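Local atomic coordinates of thiosulfate sulfurtransferase (Pseudomonas aeruginosa, PDB entry 1YT8), a protein that probably transfers the outer sulfur of thiosulfate to cyanide, as a chain built of four rhodanese-like repeats. Residues 52-57 / 366-371; 58-64 / 279-284; 376-381 / 458-462. Numbering follows the deposited sequence.

Contact 1. Residues 52-57 / 366-371; sequences ELEIHA and WSAPLP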
loop_
_atom_site.group_PDB
_atom_site.type_symbol
_atom_site.label_atom_id
_atom_site.label_comp_id
_atom_site.label_asym_id
_atom_site.label_seq_id
_atom_site.Cartn_x
_atom_site.Cartn_y
_atom_site.Cartn_z
ATOM N N GLU A 52 3.439 9.025 -13.305
ATOM C CA GLU A 52 2.913 10.382 -13.165
ATOM C C GLU A 52 1.757 10.546 -12.183
ATOM O O GLU A 52 1.551 11.630 -11.644
ATOM C CB GLU A 52 2.482 10.927 -14.532
ATOM C CG GLU A 52 3.611 11.007 -15.547
ATOM C CD GLU A 52 3.671 9.802 -16.464
ATOM O OE1 GLU A 52 3.348 8.679 -16.017
ATOM O OE2 GLU A 52 4.059 9.981 -17.640
ATOM N N LEU A 53 1.008 9.477 -11.950
ATOM C CA LEU A 53 -0.140 9.533 -11.053
ATOM C C LEU A 53 0.207 9.499 -9.565
ATOM O O LEU A 53 -0.598 9.917 -8.732
ATOM C CB LEU A 53 -1.095 8.375 -11.355
ATOM C CG LEU A 53 -1.662 8.234 -12.770
ATOM C CD1 LEU A 53 -2.486 6.953 -12.857
ATOM C CD2 LEU A 53 -2.514 9.439 -13.111
ATOM N N GLU A 54 1.400 9.018 -9.229
ATOM C CA GLU A 54 1.775 8.906 -7.820
ATOM C C GLU A 54 3.073 9.571 -7.382
ATOM O O GLU A 54 3.280 9.785 -6.188
ATOM C CB GLU A 54 1.849 7.424 -7.431
ATOM C CG GLU A 54 0.548 6.661 -7.600
ATOM C CD GLU A 54 0.669 5.197 -7.197
ATOM O OE1 GLU A 54 1.739 4.796 -6.690
ATOM O OE2 GLU A 54 -0.310 4.447 -7.381
ATOM N N ILE A 55 3.942 9.900 -8.331
ATOM C CA ILE A 55 5.235 10.482 -7.987
ATOM C C ILE A 55 5.200 11.724 -7.094
ATOM O O ILE A 55 5.979 11.821 -6.147
ATOM C CB ILE A 55 6.067 10.774 -9.266
ATOM C CG1 ILE A 55 7.522 11.060 -8.885
ATOM C CG2 ILE A 55 5.462 11.941 -10.045
ATOM C CD1 ILE A 55 8.262 9.845 -8.328
ATOM N N HIS A 56 4.297 12.662 -7.364
ATOM C CA HIS A 56 4.246 13.874 -6.550
ATOM C C HIS A 56 3.805 13.635 -5.112
ATOM O O HIS A 56 4.081 14.451 -4.232
ATOM C CB HIS A 56 3.353 14.931 -7.204
ATOM C CG HIS A 56 3.942 15.520 -8.446
ATOM N ND1 HIS A 56 5.302 15.594 -8.655
ATOM C CD2 HIS A 56 3.363 16.085 -9.532
ATOM C CE1 HIS A 56 5.536 16.179 -9.816
ATOM N NE2 HIS A 56 4.377 16.488 -10.369
ATOM N N ALA A 57 3.129 12.517 -4.870
ATOM C CA ALA A 57 2.681 12.197 -3.521
ATOM C C ALA A 57 3.719 11.343 -2.793
ATOM O O ALA A 57 3.985 11.554 -1.612
ATOM C CB ALA A 57 1.340 11.460 -3.569
ATOM N N TRP A 366 -9.387 12.122 -0.461
ATOM C CA TRP A 366 -8.076 12.719 -0.696
ATOM C C TRP A 366 -7.873 12.963 -2.190
ATOM O O TRP A 366 -8.191 12.108 -3.013
ATOM C CB TRP A 366 -6.976 11.786 -0.179
ATOM C CG TRP A 366 -5.573 12.262 -0.450
ATOM C CD1 TRP A 366 -4.989 13.407 0.013
ATOM C CD2 TRP A 366 -4.573 11.588 -1.227
ATOM N NE1 TRP A 366 -3.686 13.487 -0.423
ATOM C CE2 TRP A 366 -3.406 12.384 -1.187
ATOM C CE3 TRP A 366 -4.551 10.389 -1.954
ATOM C CZ2 TRP A 366 -2.223 12.017 -1.844
ATOM C CZ3 TRP A 366 -3.375 10.025 -2.608
ATOM C CH2 TRP A 366 -2.228 10.839 -2.548
ATOM N N SER A 367 -7.350 14.135 -2.535
ATOM C CA SER A 367 -7.091 14.460 -3.932
ATOM C C SER A 367 -5.585 14.415 -4.162
ATOM O O SER A 367 -4.854 15.331 -3.773
ATOM C CB SER A 367 -7.633 15.850 -4.268
ATOM O OG SER A 367 -7.445 16.136 -5.641
ATOM N N ALA A 368 -5.127 13.339 -4.789
ATOM C CA ALA A 368 -3.707 13.153 -5.059
ATOM C C ALA A 368 -3.120 14.277 -5.907
ATOM O O ALA A 368 -3.758 14.761 -6.846
ATOM C CB ALA A 368 -3.490 11.817 -5.751
ATOM N N PRO A 369 -1.896 14.718 -5.577
ATOM C CA PRO A 369 -1.252 15.790 -6.340
ATOM C C PRO A 369 -0.827 15.257 -7.703
ATOM O O PRO A 369 -0.178 14.213 -7.796
ATOM C CB PRO A 369 -0.064 16.166 -5.462
ATOM C CG PRO A 369 0.315 14.850 -4.853
ATOM C CD PRO A 369 -1.028 14.263 -4.473
ATOM N N LEU A 370 -1.203 15.964 -8.761
ATOM C CA LEU A 370 -0.857 15.530 -10.104
ATOM C C LEU A 370 -0.069 16.575 -10.878
ATOM O O LEU A 370 -0.138 17.770 -10.585
ATOM C CB LEU A 370 -2.125 15.192 -10.895
ATOM C CG LEU A 370 -3.020 14.051 -10.400
ATOM C CD1 LEU A 370 -4.315 14.053 -11.202
ATOM C CD2 LEU A 370 -2.300 12.712 -10.538
ATOM N N PRO A 371 0.712 16.130 -11.871
ATOM C CA PRO A 371 1.496 17.062 -12.682
ATOM C C PRO A 371 0.530 17.681 -13.696
ATOM O O PRO A 371 -0.665 17.383 -13.672
ATOM C CB PRO A 371 2.534 16.155 -13.332
ATOM C CG PRO A 371 1.780 14.876 -13.518
ATOM C CD PRO A 371 1.034 14.731 -12.212
HETATM O O HOH W 1 1.825 12.699 -9.082
HETATM O O HOH W 2 -0.010 11.652 -6.546
#
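A proline-rich strip of extended chain, 366-371, lies along the helical turn and a half of 52-57. The ring of Pro369 wedges between the side chains of His56 and Ala57: its CG is 3.8 Å from both His56 CB and Ala57 CB. The small alanine can also take the rim of Trp366, whose CH2 stops 3.8 Å from Ala57 CB. Pro371 and Leu370 instead bear on backbone carbonyls: Pro371 CD presses to 3.2 Å from Glu52 O, and Leu370, though it starts out away from the helix, swings CD2 back to 3.7 Å from Leu53 O. Pro371 CB also packs 3.5 Å from His56 NE2, while His56 ND1 is hydrogen-bonded to Tyr88 OH. Two waters fill the remaining hollow, one joining Glu52 O and His56 N to Pro369 O, the other joining Leu53 O to Pro369 O. The strip, from the loop between strands 348-352 and 378-379, covers helix 51-58 of the first rhodanese-like repeat; Leu53 reaches on to helix 441-454, and Ile55 packs against helix 75-85.

Contact 2. Residues 58-64 / 279-284; sequences RVPRRDT and HDRTTY
This is a loop-to-strand-end contact between two repeats: 58-64, which links helix 51-58 to strand 66-69 in the first rhodanese-like repeat, meets 279-284, the approach to and start of strand 283-287 in the third. The two backbones come nearest at Arg61 and Thr282, with CA atoms 5.9 Å apart. Val59 leaves helical angles (phi/psi -139/71), Pro60 follows at -62/-36, and Arg61 to Thr64 form a type I turn, where Thr64 N and Thr64 OG1 both donate hydrogen bonds to Arg61 O (3.1 and 2.8 Å). In 279-284, His279 (-71/-3) and Asp280 (-92/-3) are turn-like before the chain extends from Arg281 (-130/154) into the strand. In each repeat a five-stranded parallel sheet of order 1-5-4-2-3 marks the rhodanese fold; 283-287 is the second strand in chain order, lying between 324-328 and 303-304. Tyr284, chi1 m, extends its ring so that OH donates to Arg58 O at 2.6 Å, satisfying a carbonyl near the helix end. Pro60 offers a compact apolar ring, CD lying 4.0 Å from Tyr284 CE1 and CG 3.6 Å from Thr282 CG2. The long Arg61 side chain (chi1 -113°, chi2 -138°, chi3 m) spans the junction: CD is 3.1 Å from His279 O, and one guanidinium face lies under Asp280 O. Its NH1 forms a salt bridge with Asp63 OD1 at 3.2 Å, while NH2 pairs with Glu23, which also binds Arg281. One water accepts from Arg61 N (2.8 Å) and donates to Thr64 OG1 (2.8 Å) and Thr282 OG1 (2.7 Å); another donates to Asp63 OD1 (2.5 Å) and His279 O (3.0 Å).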
loop_
_atom_site.group_PDB
_atom_site.type_symbol
_atom_site.label_atom_id
_atom_site.label_comp_id
_atom_site.label_asym_id
_atom_site.label_seq_id
_atom_site.Cartn_x
_atom_site.Cartn_y
_atom_site.Cartn_z
ATOM N N ARG A 58 4.317 10.390 -3.500
ATOM C CA ARG A 58 5.304 9.500 -2.890
ATOM C C ARG A 58 6.713 10.091 -2.789
ATOM O O ARG A 58 7.494 9.699 -1.923
ATOM C CB ARG A 58 5.325 8.168 -3.650
ATOM C CG ARG A 58 3.965 7.476 -3.630
ATOM C CD ARG A 58 3.934 6.214 -4.462
ATOM N NE ARG A 58 4.734 5.139 -3.886
ATOM C CZ ARG A 58 4.828 3.929 -4.422
ATOM N NH1 ARG A 58 4.167 3.651 -5.539
ATOM N NH2 ARG A 58 5.584 3.000 -3.848
ATOM N N VAL A 59 7.035 11.028 -3.674
ATOM C CA VAL A 59 8.342 11.685 -3.665
ATOM C C VAL A 59 8.085 13.170 -3.939
ATOM O O VAL A 59 8.410 13.678 -5.011
ATOM C CB VAL A 59 9.283 11.116 -4.764
ATOM C CG1 VAL A 59 10.685 11.705 -4.611
ATOM C CG2 VAL A 59 9.342 9.596 -4.676
ATOM N N PRO A 60 7.494 13.884 -2.963
ATOM C CA PRO A 60 7.180 15.311 -3.092
ATOM C C PRO A 60 8.350 16.278 -3.291
ATOM O O PRO A 60 8.216 17.263 -4.019
ATOM C CB PRO A 60 6.390 15.605 -1.816
ATOM C CG PRO A 60 7.006 14.672 -0.826
ATOM C CD PRO A 60 7.121 13.388 -1.625
ATOM N N ARG A 61 9.483 16.008 -2.651
ATOM C CA ARG A 61 10.655 16.881 -2.776
ATOM C C ARG A 61 11.282 16.708 -4.152
ATOM O O ARG A 61 11.841 15.656 -4.459
ATOM C CB ARG A 61 11.695 16.547 -1.706
ATOM C CG ARG A 61 11.917 17.629 -0.669
ATOM C CD ARG A 61 13.405 17.772 -0.369
ATOM N NE ARG A 61 14.037 16.485 -0.089
ATOM C CZ ARG A 61 15.351 16.286 -0.087
ATOM N NH1 ARG A 61 16.172 17.293 -0.355
ATOM N NH2 ARG A 61 15.846 15.084 0.174
ATOM N N ARG A 62 11.202 17.747 -4.975
ATOM C CA ARG A 62 11.729 17.680 -6.330
ATOM C C ARG A 62 13.226 17.410 -6.433
ATOM O O ARG A 62 13.692 16.917 -7.460
ATOM C CB ARG A 62 11.374 18.960 -7.094
ATOM C CG ARG A 62 9.868 19.222 -7.208
ATOM C CD ARG A 62 9.138 18.108 -7.950
ATOM N NE ARG A 62 7.760 18.473 -8.292
ATOM C CZ ARG A 62 6.725 18.424 -7.458
ATOM N NH1 ARG A 62 6.882 18.019 -6.206
ATOM N NH2 ARG A 62 5.521 18.792 -7.880
ATOM N N ASP A 63 13.985 17.722 -5.386
ATOM C CA ASP A 63 15.424 17.477 -5.430
ATOM C C ASP A 63 15.850 16.258 -4.605
ATOM O O ASP A 63 17.004 16.144 -4.194
ATOM C CB ASP A 63 16.201 18.735 -5.002
ATOM C CG ASP A 63 16.082 19.032 -3.517
ATOM O OD1 ASP A 63 15.023 18.737 -2.926
ATOM O OD2 ASP A 63 17.053 19.579 -2.946
ATOM N N THR A 64 14.911 15.345 -4.367
ATOM C CA THR A 64 15.207 14.116 -3.626
ATOM C C THR A 64 16.077 13.239 -4.524
ATOM O O THR A 64 15.832 13.145 -5.727
ATOM C CB THR A 64 13.927 13.293 -3.324
ATOM O OG1 THR A 64 13.032 14.054 -2.510
ATOM C CG2 THR A 64 14.285 11.993 -2.607
ATOM N N HIS A 279 12.882 22.949 3.133
ATOM C CA HIS A 279 12.936 22.344 1.808
ATOM C C HIS A 279 13.988 21.260 1.612
ATOM O O HIS A 279 14.064 20.663 0.542
ATOM C CB HIS A 279 13.131 23.441 0.756
ATOM C CG HIS A 279 12.124 24.547 0.844
ATOM N ND1 HIS A 279 10.766 24.328 0.754
ATOM C CD2 HIS A 279 12.279 25.882 1.012
ATOM C CE1 HIS A 279 10.128 25.480 0.863
ATOM N NE2 HIS A 279 11.023 26.439 1.020
ATOM N N ASP A 280 14.798 21.005 2.630
ATOM C CA ASP A 280 15.824 19.975 2.527
ATOM C C ASP A 280 15.293 18.629 3.021
ATOM O O ASP A 280 15.994 17.623 2.967
ATOM C CB ASP A 280 17.056 20.376 3.345
ATOM C CG ASP A 280 16.756 20.505 4.825
ATOM O OD1 ASP A 280 15.754 21.166 5.171
ATOM O OD2 ASP A 280 17.524 19.955 5.645
ATOM N N ARG A 281 14.052 18.612 3.503
ATOM C CA ARG A 281 13.454 17.378 4.009
ATOM C C ARG A 281 12.075 17.096 3.424
ATOM O O ARG A 281 11.359 18.006 3.007
ATOM C CB ARG A 281 13.333 17.417 5.541
ATOM C CG ARG A 281 14.655 17.401 6.313
ATOM C CD ARG A 281 15.471 16.147 6.032
ATOM N NE ARG A 281 14.796 14.909 6.424
ATOM C CZ ARG A 281 14.567 14.533 7.678
ATOM N NH1 ARG A 281 14.952 15.301 8.693
ATOM N NH2 ARG A 281 13.960 13.376 7.922
ATOM N N THR A 282 11.722 15.817 3.397
ATOM C CA THR A 282 10.424 15.366 2.912
ATOM C C THR A 282 9.571 15.121 4.156
ATOM O O THR A 282 9.969 14.367 5.038
ATOM C CB THR A 282 10.538 14.033 2.142
ATOM O OG1 THR A 282 11.318 14.224 0.956
ATOM C CG2 THR A 282 9.154 13.524 1.763
ATOM N N THR A 283 8.408 15.759 4.224
ATOM C CA THR A 283 7.519 15.600 5.370
ATOM C C THR A 283 6.137 15.144 4.915
ATOM O O THR A 283 5.442 15.871 4.211
ATOM C CB THR A 283 7.374 16.933 6.148
ATOM O OG1 THR A 283 8.665 17.361 6.600
ATOM C CG2 THR A 283 6.458 16.756 7.354
ATOM N N TYR A 284 5.754 13.934 5.311
ATOM C CA TYR A 284 4.453 13.377 4.953
ATOM C C TYR A 284 3.467 13.627 6.094
ATOM O O TYR A 284 3.718 13.219 7.225
ATOM C CB TYR A 284 4.553 11.859 4.743
ATOM C CG TYR A 284 5.484 11.387 3.645
ATOM C CD1 TYR A 284 5.122 11.484 2.300
ATOM C CD2 TYR A 284 6.703 10.785 3.956
ATOM C CE1 TYR A 284 5.953 10.985 1.290
ATOM C CE2 TYR A 284 7.540 10.285 2.956
ATOM C CZ TYR A 284 7.158 10.388 1.629
ATOM O OH TYR A 284 7.982 9.898 0.650
HETATM O O HOH W 3 10.448 13.591 -1.519
HETATM O O HOH W 4 13.893 20.956 -2.439
#

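Contact 3. Residues 376-381 / 458-462; sequences ADTIDP and VFLLD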
loop_
_atom_site.group_PDB
_atom_site.type_symbol
_atom_site.label_atom_id
_atom_site.label_comp_id
_atom_site.label_asym_id
_atom_site.label_seq_id
_atom_site.Cartn_x
_atom_site.Cartn_y
_atom_site.Cartn_z
ATOM N N ALA A 376 -5.394 16.509 -25.063
ATOM C CA ALA A 376 -5.894 15.400 -25.857
ATOM C C ALA A 376 -7.232 15.733 -26.490
ATOM O O ALA A 376 -8.041 16.465 -25.914
ATOM C CB ALA A 376 -6.033 14.149 -24.984
ATOM N N ASP A 377 -7.452 15.209 -27.688
ATOM C CA ASP A 377 -8.713 15.408 -28.380
ATOM C C ASP A 377 -9.625 14.321 -27.823
ATOM O O ASP A 377 -9.260 13.141 -27.807
ATOM C CB ASP A 377 -8.524 15.242 -29.891
ATOM C CG ASP A 377 -7.618 16.307 -30.479
ATOM O OD1 ASP A 377 -7.900 17.507 -30.273
ATOM O OD2 ASP A 377 -6.626 15.951 -31.145
ATOM N N THR A 378 -10.798 14.718 -27.341
ATOM C CA THR A 378 -11.726 13.759 -26.758
ATOM C C THR A 378 -12.891 13.385 -27.664
ATOM O O THR A 378 -13.171 14.049 -28.663
ATOM C CB THR A 378 -12.304 14.281 -25.426
ATOM O OG1 THR A 378 -12.966 15.532 -25.648
ATOM C CG2 THR A 378 -11.195 14.469 -24.400
ATOM N N ILE A 379 -13.560 12.302 -27.295
ATOM C CA ILE A 379 -14.704 11.800 -28.032
ATOM C C ILE A 379 -15.733 11.343 -27.000
ATOM O O ILE A 379 -15.376 10.719 -26.000
ATOM C CB ILE A 379 -14.293 10.618 -28.940
ATOM C CG1 ILE A 379 -15.508 10.101 -29.713
ATOM C CG2 ILE A 379 -13.665 9.507 -28.104
ATOM C CD1 ILE A 379 -15.178 8.978 -30.688
ATOM N N ASP A 380 -17.000 11.674 -27.229
ATOM C CA ASP A 380 -18.065 11.296 -26.306
ATOM C C ASP A 380 -18.405 9.817 -26.466
ATOM O O ASP A 380 -18.248 9.249 -27.542
ATOM C CB ASP A 380 -19.329 12.133 -26.563
ATOM C CG ASP A 380 -19.072 13.629 -26.480
ATOM O OD1 ASP A 380 -18.508 14.086 -25.460
ATOM O OD2 ASP A 380 -19.439 14.353 -27.434
ATOM N N PRO A 381 -18.876 9.176 -25.387
ATOM C CA PRO A 381 -19.239 7.757 -25.418
ATOM C C PRO A 381 -20.187 7.379 -26.561
ATOM O O PRO A 381 -19.977 6.374 -27.237
ATOM C CB PRO A 381 -19.866 7.537 -24.044
ATOM C CG PRO A 381 -19.055 8.454 -23.174
ATOM C CD PRO A 381 -18.968 9.712 -24.016
ATOM N N VAL A 458 -5.317 9.662 -32.635
ATOM C CA VAL A 458 -5.575 9.107 -31.307
ATOM C C VAL A 458 -6.510 10.019 -30.528
ATOM O O VAL A 458 -6.329 11.241 -30.506
ATOM C CB VAL A 458 -4.258 8.920 -30.503
ATOM C CG1 VAL A 458 -4.561 8.307 -29.137
ATOM C CG2 VAL A 458 -3.299 8.025 -31.273
ATOM N N PHE A 459 -7.512 9.416 -29.892
ATOM C CA PHE A 459 -8.500 10.149 -29.107
ATOM C C PHE A 459 -8.641 9.594 -27.697
ATOM O O PHE A 459 -8.311 8.434 -27.437
ATOM C CB PHE A 459 -9.864 10.079 -29.793
ATOM C CG PHE A 459 -9.922 10.826 -31.089
ATOM C CD1 PHE A 459 -10.457 12.110 -31.143
ATOM C CD2 PHE A 459 -9.416 10.257 -32.254
ATOM C CE1 PHE A 459 -10.485 12.816 -32.348
ATOM C CE2 PHE A 459 -9.439 10.957 -33.459
ATOM C CZ PHE A 459 -9.974 12.237 -33.504
ATOM N N LEU A 460 -9.143 10.435 -26.799
ATOM C CA LEU A 460 -9.366 10.058 -25.410
ATOM C C LEU A 460 -10.868 10.011 -25.158
ATOM O O LEU A 460 -11.584 10.963 -25.472
ATOM C CB LEU A 460 -8.736 11.088 -24.469
ATOM C CG LEU A 460 -8.909 10.836 -22.969
ATOM C CD1 LEU A 460 -8.136 9.582 -22.578
ATOM C CD2 LEU A 460 -8.398 12.046 -22.175
ATOM N N LEU A 461 -11.345 8.902 -24.605
ATOM C CA LEU A 461 -12.764 8.773 -24.305
ATOM C C LEU A 461 -13.090 9.718 -23.153
ATOM O O LEU A 461 -12.547 9.581 -22.052
ATOM C CB LEU A 461 -13.099 7.332 -23.912
ATOM C CG LEU A 461 -14.570 7.048 -23.593
ATOM C CD1 LEU A 461 -15.434 7.421 -24.789
ATOM C CD2 LEU A 461 -14.749 5.575 -23.253
ATOM N N ASP A 462 -13.969 10.681 -23.419
ATOM C CA ASP A 462 -14.381 11.672 -22.429
ATOM C C ASP A 462 -15.047 10.993 -21.235
ATOM O O ASP A 462 -16.156 10.475 -21.353
ATOM C CB ASP A 462 -15.372 12.653 -23.063
ATOM C CG ASP A 462 -15.396 14.005 -22.366
ATOM O OD1 ASP A 462 -15.262 14.054 -21.125
ATOM O OD2 ASP A 462 -15.563 15.025 -23.068
HETATM O O HOH W 5 -6.393 13.468 -32.450
HETATM O O HOH W 6 -5.519 13.467 -28.817
#
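Ile379 and Leu461 lie on one face of a parallel two-strand pairing, with Ile379 CG2 4.3 Å from Leu461 CD1 and 4.2 Å from Phe459 CB. This is the edge of the fourth rhodanese-like sheet, where the first strand, 378-379, pairs with the last, 458-461. Branched Ile379 suits a strand facing the core, where it also touches Trp387 of the following helix; Phe459 meets that indole edge-to-face. Leu461 reaches across to Pro381, the first residue of helix 381-387, CD1 to CG 4.1 Å. On the face of Thr378 and Leu460, Thr378 CG2 is 4.2 Å from Leu460 CB; small Ala376 brings its CB to 4.1 Å from Leu460 CB, and Leu460 packs on helix 441-454. The backbones are laced by Leu460 N to Asp377 O (2.9 Å), Ile379 N to Leu460 O (3.0 Å) and Asp462 N to Ile379 O (2.9 Å), the staggered pattern of parallel strands. At the far end Asp380 and Asp462 sit in exposed positions; Asp380 OD1 and Asp462 OD2, like charges, are 3.9 Å apart. At the opposite end Asp377 OD1 pairs with Arg375, while a water donates to Asp377 OD2 (2.8 Å) and Val458 O (3.0 Å).

From the N terminus, the chain first reaches helix 51-58, which supplies 52-57 to contact 1, and runs on into 58-64 of contact 2. After the second repeat, 279-284 closes contact 2, tying the first repeat to the third. Some eighty residues later 366-371 closes contact 1, so contact 2 is nested within its loop. The two touch, Ala57 O lying 3.6 Å from Tyr284 CE1, and bring the third repeat and the loop between strands 348-352 and 378-379 against one helix and its exit loop. Contact 3 follows in series, closing a shorter loop within the fourth repeat; its centre is about 22 Å from that of contact 1 and 35 Å from that of contact 2.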